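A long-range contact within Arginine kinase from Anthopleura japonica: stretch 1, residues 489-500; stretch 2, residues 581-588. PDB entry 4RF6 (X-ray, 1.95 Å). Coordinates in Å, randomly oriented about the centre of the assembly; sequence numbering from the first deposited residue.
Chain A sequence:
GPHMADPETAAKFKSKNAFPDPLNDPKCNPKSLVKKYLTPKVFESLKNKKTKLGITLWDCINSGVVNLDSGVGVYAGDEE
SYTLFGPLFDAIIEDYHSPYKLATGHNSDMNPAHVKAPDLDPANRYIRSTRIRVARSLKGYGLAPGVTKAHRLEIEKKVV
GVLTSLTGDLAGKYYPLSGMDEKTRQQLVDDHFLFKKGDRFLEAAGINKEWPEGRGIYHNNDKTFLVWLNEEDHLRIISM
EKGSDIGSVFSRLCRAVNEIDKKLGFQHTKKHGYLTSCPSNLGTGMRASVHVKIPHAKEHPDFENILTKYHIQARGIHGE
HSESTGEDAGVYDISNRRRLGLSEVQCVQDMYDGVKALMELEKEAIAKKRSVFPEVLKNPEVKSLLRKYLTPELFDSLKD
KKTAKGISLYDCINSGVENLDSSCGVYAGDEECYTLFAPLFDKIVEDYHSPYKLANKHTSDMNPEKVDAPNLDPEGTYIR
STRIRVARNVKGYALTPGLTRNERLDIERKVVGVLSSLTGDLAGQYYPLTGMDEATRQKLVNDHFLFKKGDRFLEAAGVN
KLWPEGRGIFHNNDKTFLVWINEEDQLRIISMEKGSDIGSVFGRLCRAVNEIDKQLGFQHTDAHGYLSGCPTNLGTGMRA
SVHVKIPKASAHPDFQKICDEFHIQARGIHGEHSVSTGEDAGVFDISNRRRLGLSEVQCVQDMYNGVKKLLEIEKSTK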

# COMPACT_ATOMS: atom_id res chain seq x y z
N ASN A 489 20.88 -0.71 -7.23
CA ASN A 489 19.57 -1.07 -7.75
C ASN A 489 19.65 -2.39 -8.52
O ASN A 489 20.68 -2.70 -9.12
CB ASN A 489 18.98 0.07 -8.59
CG ASN A 489 18.61 1.27 -7.73
OD1 ASN A 489 17.50 1.36 -7.22
ND2 ASN A 489 19.56 2.19 -7.55
N VAL A 490 18.57 -3.17 -8.46
CA VAL A 490 18.59 -4.53 -8.99
C VAL A 490 18.38 -4.57 -10.51
O VAL A 490 17.45 -3.94 -11.04
CB VAL A 490 17.55 -5.43 -8.27
CG1 VAL A 490 17.58 -6.84 -8.83
CG2 VAL A 490 17.81 -5.46 -6.77
N LYS A 491 19.26 -5.28 -11.20
CA LYS A 491 19.23 -5.33 -12.66
C LYS A 491 17.92 -5.95 -13.16
O LYS A 491 17.40 -6.89 -12.55
CB LYS A 491 20.43 -6.10 -13.21
CG LYS A 491 20.61 -5.96 -14.71
CD LYS A 491 21.80 -6.75 -15.23
CE LYS A 491 21.92 -6.61 -16.73
NZ LYS A 491 23.08 -7.35 -17.28
N GLY A 492 17.38 -5.41 -14.24
CA GLY A 492 16.19 -5.98 -14.84
C GLY A 492 14.92 -5.22 -14.49
O GLY A 492 13.83 -5.60 -14.93
N TYR A 493 15.06 -4.16 -13.70
CA TYR A 493 13.90 -3.39 -13.27
C TYR A 493 14.06 -1.92 -13.60
O TYR A 493 15.14 -1.47 -13.98
CB TYR A 493 13.68 -3.58 -11.77
CG TYR A 493 13.41 -5.01 -11.39
CD1 TYR A 493 12.13 -5.55 -11.48
CD2 TYR A 493 14.45 -5.84 -10.96
CE1 TYR A 493 11.89 -6.86 -11.15
CE2 TYR A 493 14.21 -7.15 -10.62
CZ TYR A 493 12.93 -7.66 -10.71
OH TYR A 493 12.68 -8.96 -10.38
N ALA A 494 12.98 -1.16 -13.46
CA ALA A 494 13.08 0.30 -13.51
C ALA A 494 13.90 0.74 -12.31
O ALA A 494 14.29 -0.09 -11.47
CB ALA A 494 11.70 0.92 -13.46
N LEU A 495 14.18 2.03 -12.21
CA LEU A 495 14.76 2.53 -10.97
C LEU A 495 13.59 2.84 -10.05
O LEU A 495 12.44 2.76 -10.47
CB LEU A 495 15.66 3.74 -11.22
CG LEU A 495 16.92 3.41 -12.02
CD1 LEU A 495 17.56 4.65 -12.63
CD2 LEU A 495 17.92 2.70 -11.14
N THR A 496 13.87 3.16 -8.79
CA THR A 496 12.81 3.43 -7.81
C THR A 496 11.67 4.37 -8.27
O THR A 496 10.50 4.08 -8.02
CB THR A 496 13.41 3.89 -6.45
OG1 THR A 496 14.16 2.80 -5.89
CG2 THR A 496 12.32 4.27 -5.49
N PRO A 497 12.00 5.49 -8.94
CA PRO A 497 10.90 6.40 -9.30
C PRO A 497 9.97 5.83 -10.36
O PRO A 497 8.84 6.31 -10.49
CB PRO A 497 11.63 7.62 -9.88
CG PRO A 497 13.01 7.57 -9.28
CD PRO A 497 13.32 6.10 -9.22
N GLY A 498 10.42 4.83 -11.12
CA GLY A 498 9.63 4.31 -12.23
C GLY A 498 9.03 2.94 -11.97
O GLY A 498 8.38 2.37 -12.85
N LEU A 499 9.25 2.41 -10.77
CA LEU A 499 8.80 1.06 -10.43
C LEU A 499 7.29 0.88 -10.52
O LEU A 499 6.52 1.75 -10.10
CB LEU A 499 9.25 0.68 -9.01
CG LEU A 499 10.72 0.36 -8.74
CD1 LEU A 499 10.92 0.04 -7.26
CD2 LEU A 499 11.18 -0.80 -9.60
N THR A 500 6.87 -0.26 -11.07
CA THR A 500 5.47 -0.67 -11.01
C THR A 500 5.26 -1.45 -9.72
O THR A 500 6.22 -1.83 -9.05
CB THR A 500 5.07 -1.57 -12.20
OG1 THR A 500 5.79 -2.81 -12.12
CG2 THR A 500 5.36 -0.89 -13.53
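Stretch 2, residues 581-588: INEEDQLR

Stretch 1 has no regular helix or strand. It bends through a type II beta turn from Val-490 to Tyr-493, then runs on to Thr-500, which sits at an N-cap position. Gly-492, inside the turn, has phi/psi of 101/0, angles that suit glycine. Stretch 2 is a loop that passes into a strand at Leu-587 and Arg-588. A backbone hydrogen bond from Asn-582 N to Gln-586 O, 2.8 Å, closes the loop.

The two backbones come closest at two pairs of residues. The CA of Asn-489 lies 5.1 Å from the CA of Gln-586, and the CA of Thr-496 lies 5.9 Å from the CA of Asp-585. Together the stretches bury 451 Å².

Gln-586 is the centre of the contact and has the largest covered area. Its CA-to-CB bond points toward stretch 1. Chi1 is m (-66°) and chi2 is t (158°), so the chain extends and carries the amide in between Val-490 and Ala-494. Chi3 of 17° sets the amide plane so that both ends are used. Gln-586 OE1 accepts from Val-490 N at 2.8 Å, and Gln-586 NE2 donates to Ala-494 O at 2.8 Å. One side chain thus binds the backbone at the first residue of the turn and just past its last. Leu-499, with chi1 m and chi2 t, places its CD2 3.7 Å from Gln-586 NE2.

Asn-489 answers from stretch 1. Its CA-to-CB bond points sideways, but the end of the side chain comes nearer to stretch 2. Chi1 is m (-69°) and chi2 is -89°. Asn-489 OD1 accepts from Gln-586 N at 3.1 Å, with an angle of 167°. Asn-489 ND2 donates to Asp-585 OD1 at 2.8 Å, nearly straight at 174°. The Asp-585 side chain, also m at chi1 (-72°), presents its carboxylate to this amide.

Thr-496 points its CB toward stretch 2. With chi1 at m (-65°), its OG1 lies 3.2 Å from Glu-584 O. Water 2 joins Thr-496 OG1, at 2.5 Å from the water O, to Asn-582 OD1, at 2.8 Å from the same O. The O of water 1 accepts from Thr-496 N at 2.9 Å. The distance from Asn-489 OD1 to the O of water 1 is 2.7 Å.

Val-490 (chi1 t) and Leu-587 (chi1 m, chi2 t) add an apolar contact, Val-490 CG2 to Leu-587 CD1 at 4.0 Å. The CB atoms of Glu-583 and Glu-584 point away from stretch 1. Glu-583 OE1 instead accepts from Glu-584 N at 3.0 Å.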

# COMPACT_ATOMS: atom_id res chain seq x y z
N ILE A 581 15.52 -1.96 2.21
CA ILE A 581 14.96 -2.42 0.94
C ILE A 581 13.87 -1.49 0.43
O ILE A 581 12.89 -1.21 1.13
CB ILE A 581 14.41 -3.85 1.05
CG1 ILE A 581 15.51 -4.80 1.54
CG2 ILE A 581 13.88 -4.33 -0.30
CD1 ILE A 581 15.07 -6.25 1.67
N ASN A 582 14.06 -1.00 -0.80
CA ASN A 582 13.09 -0.14 -1.48
C ASN A 582 12.79 1.17 -0.75
O ASN A 582 11.66 1.67 -0.82
CB ASN A 582 11.80 -0.92 -1.80
CG ASN A 582 11.98 -1.89 -2.95
OD1 ASN A 582 12.67 -1.58 -3.92
ND2 ASN A 582 11.36 -3.07 -2.85
N GLU A 583 13.79 1.71 -0.07
CA GLU A 583 13.69 3.04 0.50
C GLU A 583 13.81 4.08 -0.63
O GLU A 583 12.88 4.25 -1.42
CB GLU A 583 14.75 3.25 1.59
CG GLU A 583 14.56 4.50 2.45
CD GLU A 583 15.66 5.52 2.24
OE1 GLU A 583 16.71 5.16 1.67
OE2 GLU A 583 15.45 6.69 2.63
N GLU A 584 14.95 4.77 -0.72
CA GLU A 584 15.18 5.72 -1.81
C GLU A 584 15.73 5.00 -3.04
O GLU A 584 15.34 5.27 -4.17
CB GLU A 584 16.15 6.83 -1.37
CG GLU A 584 16.36 7.92 -2.42
CD GLU A 584 17.26 9.04 -1.92
OE1 GLU A 584 17.72 8.97 -0.76
OE2 GLU A 584 17.52 10.00 -2.68
N ASP A 585 16.68 4.10 -2.79
CA ASP A 585 17.10 3.14 -3.80
C ASP A 585 16.56 1.77 -3.40
O ASP A 585 16.06 1.59 -2.28
CB ASP A 585 18.63 3.09 -3.89
CG ASP A 585 19.21 4.32 -4.55
OD1 ASP A 585 19.19 4.39 -5.80
OD2 ASP A 585 19.69 5.22 -3.82
N GLN A 586 16.63 0.82 -4.32
CA GLN A 586 16.11 -0.51 -4.05
C GLN A 586 16.92 -1.17 -2.94
O GLN A 586 16.38 -1.87 -2.09
CB GLN A 586 16.08 -1.31 -5.35
CG GLN A 586 15.08 -0.70 -6.35
CD GLN A 586 15.33 -1.05 -7.80
OE1 GLN A 586 16.06 -2.00 -8.11
NE2 GLN A 586 14.72 -0.29 -8.70
N LEU A 587 18.22 -0.89 -2.95
CA LEU A 587 19.14 -1.38 -1.93
C LEU A 587 20.00 -0.27 -1.34
O LEU A 587 20.69 0.45 -2.09
CB LEU A 587 20.04 -2.47 -2.50
CG LEU A 587 19.34 -3.73 -2.97
CD1 LEU A 587 20.28 -4.62 -3.75
CD2 LEU A 587 18.79 -4.47 -1.76
N ARG A 588 19.97 -0.13 -0.02
CA ARG A 588 20.97 0.66 0.68
C ARG A 588 21.69 -0.29 1.63
O ARG A 588 21.08 -0.86 2.54
CB ARG A 588 20.36 1.82 1.44
CG ARG A 588 21.40 2.79 1.97
CD ARG A 588 20.89 3.59 3.14
NE ARG A 588 20.70 5.00 2.81
CZ ARG A 588 20.88 5.99 3.67
NH1 ARG A 588 21.26 5.73 4.92
NH2 ARG A 588 20.69 7.25 3.30
O HOH W 1 16.57 3.80 -7.86
O HOH W 2 12.67 1.11 -4.73